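Beta-L-arabinobiosidase (Bacteroides thetaiotaomicron, PDB 5MQR) probably hydrolyses glycosidic bonds in plant pectin as a multidomain gut bacterial glycosidase, with beta-L-arabinobiosidase and possibly sialidase activity. Local coordinates at residues W677-H682 against Y1015-T1020; H715-R720 against F1021-I1026. All coordinates share one frame; numbering follows the deposited sequence.

Contact 1 of 2, residues W677-H682 against Y1015-T1020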
ATOM      1  N   TRP A 677     -19.640  17.411   0.680  1.00 20.79           N
ATOM      2  CA  TRP A 677     -20.664  17.684  -0.316  1.00 21.21           C
ATOM      3  C   TRP A 677     -21.619  18.780   0.164  1.00 21.63           C
ATOM      4  O   TRP A 677     -22.104  19.603  -0.613  1.00 21.50           O
ATOM      5  CB  TRP A 677     -21.431  16.375  -0.592  1.00 21.00           C
ATOM      6  CG  TRP A 677     -22.588  16.451  -1.549  1.00 21.11           C
ATOM      7  CD1 TRP A 677     -22.545  16.326  -2.906  1.00 21.40           C
ATOM      8  CD2 TRP A 677     -23.953  16.590  -1.207  1.00 21.24           C
ATOM      9  NE1 TRP A 677     -23.806  16.400  -3.433  1.00 21.64           N
ATOM     10  CE2 TRP A 677     -24.694  16.562  -2.408  1.00 21.65           C
ATOM     11  CE3 TRP A 677     -24.632  16.757  -0.002  1.00 21.33           C
ATOM     12  CZ2 TRP A 677     -26.079  16.700  -2.438  1.00 21.80           C
ATOM     13  CZ3 TRP A 677     -26.009  16.884  -0.029  1.00 21.72           C
ATOM     14  CH2 TRP A 677     -26.718  16.843  -1.242  1.00 21.82           C
ATOM     15  N   SER A 678     -21.888  18.758   1.455  1.00 22.20           N
ATOM     16  CA  SER A 678     -22.715  19.744   2.079  1.00 22.93           C
ATOM     17  C   SER A 678     -22.023  21.102   2.148  1.00 22.68           C
ATOM     18  O   SER A 678     -22.575  22.090   1.694  1.00 22.27           O
ATOM     19  CB  SER A 678     -23.058  19.303   3.491  1.00 23.70           C
ATOM     20  OG  SER A 678     -24.126  20.114   3.889  1.00 25.59           O
ATOM     21  N   LEU A 679     -20.821  21.129   2.723  1.00 22.16           N
ATOM     22  CA  LEU A 679     -20.033  22.365   2.838  1.00 22.44           C
ATOM     23  C   LEU A 679     -19.921  23.080   1.499  1.00 22.60           C
ATOM     24  O   LEU A 679     -20.054  24.288   1.425  1.00 22.19           O
ATOM     25  CB  LEU A 679     -18.627  22.076   3.362  1.00 21.92           C
ATOM     26  CG  LEU A 679     -17.714  23.289   3.491  1.00 22.15           C
ATOM     27  CD1 LEU A 679     -18.130  24.134   4.683  1.00 22.55           C
ATOM     28  CD2 LEU A 679     -16.271  22.874   3.613  1.00 22.02           C
ATOM     29  N   ARG A 680     -19.707  22.312   0.434  1.00 23.08           N
ATOM     30  CA  ARG A 680     -19.530  22.880  -0.888  1.00 23.32           C
ATOM     31  C   ARG A 680     -20.717  23.750  -1.356  1.00 23.61           C
ATOM     32  O   ARG A 680     -20.514  24.730  -2.093  1.00 23.67           O
ATOM     33  CB  ARG A 680     -19.101  21.795  -1.904  1.00 23.70           C
ATOM     34  CG  ARG A 680     -19.810  21.785  -3.251  1.00 24.73           C
ATOM     35  CD  ARG A 680     -21.073  20.991  -3.009  1.00 25.61           C
ATOM     36  NE  ARG A 680     -22.125  21.358  -3.856  1.00 25.85           N
ATOM     37  CZ  ARG A 680     -23.276  20.710  -3.921  1.00 26.13           C
ATOM     38  NH1 ARG A 680     -23.559  19.634  -3.176  1.00 25.45           N
ATOM     39  NH2 ARG A 680     -24.165  21.185  -4.773  1.00 27.05           N
ATOM     40  N   LYS A 681     -21.926  23.430  -0.892  1.00 23.36           N
ATOM     41  CA  LYS A 681     -23.119  24.212  -1.225  1.00 23.53           C
ATOM     42  C   LYS A 681     -23.009  25.649  -0.774  1.00 24.15           C
ATOM     43  O   LYS A 681     -23.691  26.526  -1.323  1.00 24.39           O
ATOM     44  CB  LYS A 681     -24.376  23.615  -0.590  1.00 23.39           C
ATOM     45  CG  LYS A 681     -24.811  22.268  -1.161  1.00 22.95           C
ATOM     46  CD  LYS A 681     -25.938  21.668  -0.317  1.00 23.19           C
ATOM     47  CE  LYS A 681     -26.549  20.428  -0.964  1.00 22.86           C
ATOM     48  NZ  LYS A 681     -27.373  20.762  -2.161  1.00 23.10           N
ATOM     49  N   HIS A 682     -22.156  25.892   0.232  1.00 24.31           N
ATOM     50  CA  HIS A 682     -22.044  27.199   0.863  1.00 24.70           C
ATOM     51  C   HIS A 682     -21.032  28.131   0.222  1.00 25.49           C
ATOM     52  O   HIS A 682     -20.937  29.293   0.609  1.00 26.05           O
ATOM     53  CB  HIS A 682     -21.803  27.049   2.364  1.00 24.59           C
ATOM     54  CG  HIS A 682     -22.961  26.438   3.071  1.00 24.00           C
ATOM     55  ND1 HIS A 682     -23.992  27.193   3.583  1.00 24.25           N
ATOM     56  CD2 HIS A 682     -23.289  25.145   3.287  1.00 23.27           C
ATOM     57  CE1 HIS A 682     -24.892  26.388   4.117  1.00 24.31           C
ATOM     58  NE2 HIS A 682     -24.496  25.139   3.935  1.00 23.28           N
ATOM     59  N   TYR A1015     -28.715  21.269   5.368  1.00 22.02           N
ATOM     60  CA  TYR A1015     -27.325  21.544   4.982  1.00 22.00           C
ATOM     61  C   TYR A1015     -26.699  22.684   5.795  1.00 22.30           C
ATOM     62  O   TYR A1015     -25.894  23.443   5.263  1.00 23.04           O
ATOM     63  CB  TYR A1015     -27.214  21.846   3.465  1.00 22.22           C
ATOM     64  CG  TYR A1015     -28.042  20.906   2.600  1.00 22.51           C
ATOM     65  CD1 TYR A1015     -27.823  19.521   2.620  1.00 22.12           C
ATOM     66  CD2 TYR A1015     -29.048  21.392   1.782  1.00 23.22           C
ATOM     67  CE1 TYR A1015     -28.589  18.653   1.862  1.00 22.21           C
ATOM     68  CE2 TYR A1015     -29.813  20.524   1.008  1.00 23.62           C
ATOM     69  CZ  TYR A1015     -29.582  19.159   1.062  1.00 23.23           C
ATOM     70  OH  TYR A1015     -30.353  18.330   0.284  1.00 23.56           O
ATOM     71  N   TYR A1016     -27.040  22.791   7.079  1.00 21.61           N
ATOM     72  CA  TYR A1016     -26.531  23.867   7.913  1.00 21.36           C
ATOM     73  C   TYR A1016     -24.997  23.805   8.050  1.00 20.71           C
ATOM     74  O   TYR A1016     -24.400  22.749   8.250  1.00 20.32           O
ATOM     75  CB  TYR A1016     -27.210  23.809   9.281  1.00 22.01           C
ATOM     76  CG  TYR A1016     -27.211  25.081  10.097  1.00 22.85           C
ATOM     77  CD1 TYR A1016     -27.597  26.317   9.535  1.00 23.37           C
ATOM     78  CD2 TYR A1016     -26.890  25.056  11.455  1.00 22.88           C
ATOM     79  CE1 TYR A1016     -27.608  27.463  10.291  1.00 23.29           C
ATOM     80  CE2 TYR A1016     -26.937  26.203  12.210  1.00 23.29           C
ATOM     81  CZ  TYR A1016     -27.279  27.406  11.617  1.00 23.59           C
ATOM     82  OH  TYR A1016     -27.300  28.561  12.367  1.00 23.93           O
ATOM     83  N   ASN A1017     -24.375  24.961   7.940  1.00 20.63           N
ATOM     84  CA  ASN A1017     -22.931  25.083   7.954  1.00 20.32           C
ATOM     85  C   ASN A1017     -22.513  25.965   9.123  1.00 20.35           C
ATOM     86  O   ASN A1017     -22.313  27.168   8.972  1.00 20.21           O
ATOM     87  CB  ASN A1017     -22.452  25.663   6.623  1.00 20.42           C
ATOM     88  CG  ASN A1017     -20.946  25.778   6.558  1.00 20.37           C
ATOM     89  OD1 ASN A1017     -20.224  25.009   7.227  1.00 20.30           O
ATOM     90  ND2 ASN A1017     -20.453  26.758   5.794  1.00 20.32           N
ATOM     91  N   HIS A1018     -22.374  25.319  10.273  1.00 20.33           N
ATOM     92  CA  HIS A1018     -22.312  25.971  11.561  1.00 21.07           C
ATOM     93  C   HIS A1018     -21.493  25.123  12.525  1.00 21.19           C
ATOM     94  O   HIS A1018     -21.683  25.167  13.729  1.00 21.90           O
ATOM     95  CB  HIS A1018     -23.767  26.078  12.038  1.00 21.60           C
ATOM     96  CG  HIS A1018     -24.000  26.979  13.196  1.00 21.96           C
ATOM     97  ND1 HIS A1018     -24.549  26.522  14.373  1.00 22.45           N
ATOM     98  CD2 HIS A1018     -23.873  28.321  13.336  1.00 22.53           C
ATOM     99  CE1 HIS A1018     -24.712  27.535  15.206  1.00 22.32           C
ATOM    100  NE2 HIS A1018     -24.304  28.636  14.606  1.00 22.63           N
ATOM    101  N   SER A1019     -20.542  24.377  11.987  1.00 20.85           N
ATOM    102  CA  SER A1019     -19.816  23.372  12.749  1.00 20.85           C
ATOM    103  C   SER A1019     -18.704  22.822  11.887  1.00 20.41           C
ATOM    104  O   SER A1019     -18.655  23.057  10.673  1.00 19.75           O
ATOM    105  CB  SER A1019     -20.736  22.190  13.138  1.00 20.82           C
ATOM    106  OG  SER A1019     -21.208  21.496  11.976  1.00 20.19           O
ATOM    107  N   THR A1020     -17.811  22.084  12.529  1.00 20.63           N
ATOM    108  CA  THR A1020     -16.841  21.261  11.805  1.00 20.26           C
ATOM    109  C   THR A1020     -17.239  19.794  11.966  1.00 20.04           C
ATOM    110  O   THR A1020     -18.037  19.423  12.843  1.00 19.46           O
ATOM    111  CB  THR A1020     -15.389  21.503  12.279  1.00 20.26           C
ATOM    112  OG1 THR A1020     -15.219  21.087  13.632  1.00 19.98           O
ATOM    113  CG2 THR A1020     -14.987  22.982  12.141  1.00 20.52           C
TER
HETATM  114  O   HOH W   1     -23.035  21.824   5.732  1.00 25.97           O
HETATM  115  O   HOH W   2     -29.436  18.665  -2.458  1.00 22.18           O
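Tyr1015, in the loop leading to helix 1022-1029, lies against Trp677 and Lys681 at the C-terminal end of helix 666-680. The contact is buried in the helical glycoside hydrolase domain, whose family assignment as an MGH1-like, six-hairpin glycosidase is consistent with an (alpha/alpha)6 barrel, and it illustrates how an irregular loop is fixed to a helix end by a buried aromatic ring together with bonds to its backbone.

The ring interactions dominate. Trp677 turns the edge of its six-membered ring to the face of Tyr1015 in an offset edge-to-face pair, the planes at 78° and Trp677 CZ3 3.7 Å from Tyr1015 CE1. Lys681 runs over a Tyr1015 face: its CE stands almost exactly above the ring centroid at 3.6 Å, a CH-pi contact, and a bend at the last torsion (chi4 -72°) keeps NZ over the same face, a cation-pi contact 4.3 Å from the centroid. A water joins Lys681 NZ to Tyr1015 OH, and each has a further partner, Asn647 for the amine and Glu637 for the hydroxyl.

Hydrogen bonds fix the loop backbone. His682 NE2 donates to Tyr1015 O at 2.6 Å, meeting the carbonyl almost head-on (C=O...N angle 172°) with the oxygen close to the imidazole plane. A second water, 2.7 Å from Ser678 OG, donates to Tyr1016 O.

Packing completes the contact around Asn1017. Its CB sits over the centre of one His682 face, a CH-pi contact 3.4 Å from the ring centroid, so the imidazole is held both at its edge and across its face. The amide extends onward, its ND2 bonded to Thr693 O, while Leu679 crosses the amide at a slant, its CD1 3.4 Å from Asn1017 OD1.

Contact 2 of 2, residues H715-R720 against F1021-I1026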
ATOM      1  N   HIS A 715     -15.827  27.564   9.828  1.00 22.70           N
ATOM      2  CA  HIS A 715     -15.688  27.584   8.356  1.00 22.39           C
ATOM      3  C   HIS A 715     -14.233  27.464   7.917  1.00 21.84           C
ATOM      4  O   HIS A 715     -13.917  26.720   6.993  1.00 20.58           O
ATOM      5  CB  HIS A 715     -16.312  28.830   7.711  1.00 23.05           C
ATOM      6  CG  HIS A 715     -17.788  28.943   7.932  1.00 23.76           C
ATOM      7  ND1 HIS A 715     -18.477  30.123   7.764  1.00 24.33           N
ATOM      8  CD2 HIS A 715     -18.700  28.029   8.357  1.00 23.78           C
ATOM      9  CE1 HIS A 715     -19.755  29.923   8.051  1.00 24.46           C
ATOM     10  NE2 HIS A 715     -19.917  28.658   8.409  1.00 23.68           N
ATOM     11  N   ILE A 716     -13.354  28.182   8.602  1.00 21.99           N
ATOM     12  CA  ILE A 716     -11.940  28.179   8.256  1.00 21.90           C
ATOM     13  C   ILE A 716     -11.292  26.867   8.670  1.00 21.43           C
ATOM     14  O   ILE A 716     -10.500  26.305   7.909  1.00 21.07           O
ATOM     15  CB  ILE A 716     -11.206  29.384   8.866  1.00 22.03           C
ATOM     16  CG1 ILE A 716     -11.770  30.672   8.266  1.00 22.41           C
ATOM     17  CG2 ILE A 716      -9.711  29.288   8.616  1.00 21.91           C
ATOM     18  CD1 ILE A 716     -11.430  31.924   9.038  1.00 22.72           C
ATOM     19  N   TYR A 717     -11.601  26.395   9.872  1.00 21.52           N
ATOM     20  CA  TYR A 717     -11.022  25.126  10.362  1.00 21.37           C
ATOM     21  C   TYR A 717     -11.410  23.943   9.458  1.00 21.25           C
ATOM     22  O   TYR A 717     -10.595  23.049   9.219  1.00 20.81           O
ATOM     23  CB  TYR A 717     -11.392  24.840  11.818  1.00 21.29           C
ATOM     24  CG  TYR A 717     -10.389  25.321  12.879  1.00 21.95           C
ATOM     25  CD1 TYR A 717     -10.301  26.656  13.258  1.00 22.10           C
ATOM     26  CD2 TYR A 717      -9.560  24.404  13.548  1.00 21.95           C
ATOM     27  CE1 TYR A 717      -9.409  27.060  14.240  1.00 22.40           C
ATOM     28  CE2 TYR A 717      -8.680  24.801  14.523  1.00 22.08           C
ATOM     29  CZ  TYR A 717      -8.589  26.132  14.865  1.00 22.59           C
ATOM     30  OH  TYR A 717      -7.666  26.495  15.835  1.00 22.91           O
ATOM     31  N   GLU A 718     -12.640  23.943   8.945  1.00 21.15           N
ATOM     32  CA  GLU A 718     -13.075  22.901   8.032  1.00 20.77           C
ATOM     33  C   GLU A 718     -12.501  23.098   6.642  1.00 20.89           C
ATOM     34  O   GLU A 718     -11.998  22.146   6.042  1.00 20.63           O
ATOM     35  CB  GLU A 718     -14.589  22.837   7.927  1.00 20.75           C
ATOM     36  CG  GLU A 718     -15.135  21.571   7.246  1.00 20.25           C
ATOM     37  CD  GLU A 718     -15.339  20.405   8.211  1.00 20.13           C
ATOM     38  OE1 GLU A 718     -14.689  20.389   9.286  1.00 19.59           O
ATOM     39  OE2 GLU A 718     -16.166  19.509   7.904  1.00 19.34           O
ATOM     40  N   SER A 719     -12.595  24.315   6.128  1.00 20.95           N
ATOM     41  CA  SER A 719     -12.252  24.585   4.742  1.00 20.88           C
ATOM     42  C   SER A 719     -10.758  24.624   4.473  1.00 21.21           C
ATOM     43  O   SER A 719     -10.349  24.623   3.315  1.00 20.95           O
ATOM     44  CB  SER A 719     -12.890  25.883   4.274  1.00 21.18           C
ATOM     45  OG  SER A 719     -14.302  25.828   4.446  1.00 21.65           O
ATOM     46  N   ARG A 720      -9.934  24.658   5.522  1.00 21.59           N
ATOM     47  CA  ARG A 720      -8.483  24.745   5.333  1.00 21.59           C
ATOM     48  C   ARG A 720      -7.911  23.508   4.636  1.00 21.39           C
ATOM     49  O   ARG A 720      -6.800  23.575   4.123  1.00 21.81           O
ATOM     50  CB  ARG A 720      -7.754  25.020   6.648  1.00 21.67           C
ATOM     51  CG  ARG A 720      -7.789  23.867   7.647  1.00 21.35           C
ATOM     52  CD  ARG A 720      -7.194  24.283   8.984  1.00 21.47           C
ATOM     53  NE  ARG A 720      -7.483  23.296  10.032  1.00 21.06           N
ATOM     54  CZ  ARG A 720      -6.745  23.098  11.131  1.00 20.96           C
ATOM     55  NH1 ARG A 720      -5.628  23.787  11.332  1.00 21.24           N
ATOM     56  NH2 ARG A 720      -7.111  22.172  12.024  1.00 20.69           N
ATOM     57  N   PHE A1021     -16.687  18.991  11.069  1.00 20.37           N
ATOM     58  CA  PHE A1021     -16.759  17.543  11.123  1.00 20.99           C
ATOM     59  C   PHE A1021     -15.479  16.913  10.571  1.00 20.75           C
ATOM     60  O   PHE A1021     -14.822  16.136  11.232  1.00 20.76           O
ATOM     61  CB  PHE A1021     -17.986  16.971  10.378  1.00 21.13           C
ATOM     62  CG  PHE A1021     -18.029  15.490  10.440  1.00 21.43           C
ATOM     63  CD1 PHE A1021     -18.424  14.856  11.606  1.00 22.00           C
ATOM     64  CD2 PHE A1021     -17.564  14.722   9.386  1.00 21.76           C
ATOM     65  CE1 PHE A1021     -18.413  13.474  11.721  1.00 21.85           C
ATOM     66  CE2 PHE A1021     -17.549  13.335   9.493  1.00 22.16           C
ATOM     67  CZ  PHE A1021     -17.976  12.720  10.664  1.00 21.97           C
ATOM     68  N   ASN A1022     -15.172  17.210   9.326  1.00 20.92           N
ATOM     69  CA  ASN A1022     -14.017  16.655   8.704  1.00 20.69           C
ATOM     70  C   ASN A1022     -12.718  17.199   9.267  1.00 20.67           C
ATOM     71  O   ASN A1022     -11.679  16.518   9.190  1.00 20.37           O
ATOM     72  CB  ASN A1022     -14.128  16.824   7.206  1.00 21.32           C
ATOM     73  CG  ASN A1022     -15.098  15.829   6.592  1.00 21.65           C
ATOM     74  OD1 ASN A1022     -15.233  14.697   7.073  1.00 22.06           O
ATOM     75  ND2 ASN A1022     -15.727  16.212   5.490  1.00 22.05           N
ATOM     76  N   ASP A1023     -12.748  18.382   9.870  1.00 20.65           N
ATOM     77  CA  ASP A1023     -11.579  18.842  10.579  1.00 20.90           C
ATOM     78  C   ASP A1023     -11.294  17.942  11.755  1.00 20.67           C
ATOM     79  O   ASP A1023     -10.142  17.712  12.101  1.00 19.97           O
ATOM     80  CB  ASP A1023     -11.706  20.269  11.061  1.00 21.56           C
ATOM     81  CG  ASP A1023     -10.444  20.744  11.738  1.00 21.89           C
ATOM     82  OD1 ASP A1023      -9.348  20.663  11.115  1.00 22.31           O
ATOM     83  OD2 ASP A1023     -10.533  21.130  12.911  1.00 22.40           O
ATOM     84  N   LEU A1024     -12.361  17.443  12.368  1.00 21.30           N
ATOM     85  CA  LEU A1024     -12.266  16.523  13.515  1.00 21.70           C
ATOM     86  C   LEU A1024     -11.783  15.156  13.047  1.00 21.58           C
ATOM     87  O   LEU A1024     -10.977  14.518  13.722  1.00 22.00           O
ATOM     88  CB  LEU A1024     -13.617  16.354  14.216  1.00 21.89           C
ATOM     89  CG  LEU A1024     -14.414  17.617  14.551  1.00 22.45           C
ATOM     90  CD1 LEU A1024     -15.776  17.217  15.096  1.00 22.61           C
ATOM     91  CD2 LEU A1024     -13.667  18.501  15.551  1.00 22.73           C
HETATM   92  N   MSE A1025     -12.286  14.710  11.899  1.00 21.52           N
HETATM   93  CA  MSE A1025     -11.859  13.443  11.316  1.00 22.00           C
HETATM   94  C   MSE A1025     -10.362  13.467  11.046  1.00 21.93           C
HETATM   95  O   MSE A1025      -9.651  12.558  11.431  1.00 21.93           O
HETATM   96  CB  MSE A1025     -12.622  13.136  10.032  1.00 22.41           C
HETATM   97  CG  MSE A1025     -14.126  12.931  10.209  1.00 23.03           C
HETATM   98 SE   MSE A1025     -14.461  11.165  11.005  1.00 24.52          SE
HETATM   99  CE  MSE A1025     -14.121  10.193   9.319  1.00 23.62           C
ATOM    100  N   ILE A1026      -9.889  14.543  10.429  1.00 22.21           N
ATOM    101  CA  ILE A1026      -8.512  14.674   9.999  1.00 22.12           C
ATOM    102  C   ILE A1026      -7.542  14.924  11.157  1.00 22.37           C
ATOM    103  O   ILE A1026      -6.459  14.307  11.214  1.00 21.88           O
ATOM    104  CB  ILE A1026      -8.392  15.781   8.944  1.00 22.39           C
ATOM    105  CG1 ILE A1026      -9.130  15.357   7.671  1.00 22.36           C
ATOM    106  CG2 ILE A1026      -6.928  16.082   8.609  1.00 22.96           C
ATOM    107  CD1 ILE A1026      -9.359  16.480   6.671  1.00 22.53           C
TER
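Glu718 and the backbone of Phe1021 to Asp1023 meet in side-chain capping of a helix N terminus: the carboxylate, from helix 712-719, receives the N-H groups of the N-cap residue and of the first two residues of helix 1022-1029. Glu718 CG stands anti to the backbone N (chi1 -167°), and a bend at chi2 brings the carboxylate to these N-H groups.

Phe1021 donates its N-H to Glu718 OE1 at 3.0 Å, with a weak second bond to OE2. Next comes Asn1022, whose N reaches Glu718 OE2 at 2.9 Å on the syn side, somewhat out of the carboxylate plane; its ND2 bonds to Tyr672 O. Asp1023 N then comes to Glu718 OE1 at 2.9 Å from above the plane, on the face opposite to Phe1021 N. With an alanine at Glu718 the three N-H groups are likely to lose their acceptor, and the start of the helix one of its ties to helix 712-719.

The side chain of Asp1023 turns back to that helix, its OD1 taking the salt bridge from Arg720 NH2 at 2.8 Å, in the guanidinium plane, and also accepting from Trp721 NE1. Asp1023 OD2 rests at the ring edge of Tyr717, 3.5 Å from CD2.

How the contacts relate
Followed from the N terminus, the chain lays down helix 666-680, ending in 677-682, then helix 712-719 with 715-720, and returns only some 300 residues later to 1015-1026, where the partners of both contacts follow each other without a break. Contact 1 therefore closes a loop of 332 residues and contact 2 one of 300; the two cross rather than nest. Together they tie a loop and the helix it leads into to two helices, 666-680 and 712-719, from much earlier in the chain. Their centres lie about 11 Å apart and they touch: Asn1017 O is probably hydrogen-bonded to His715 NE2, and Leu679 packs on Glu718 and Ser719.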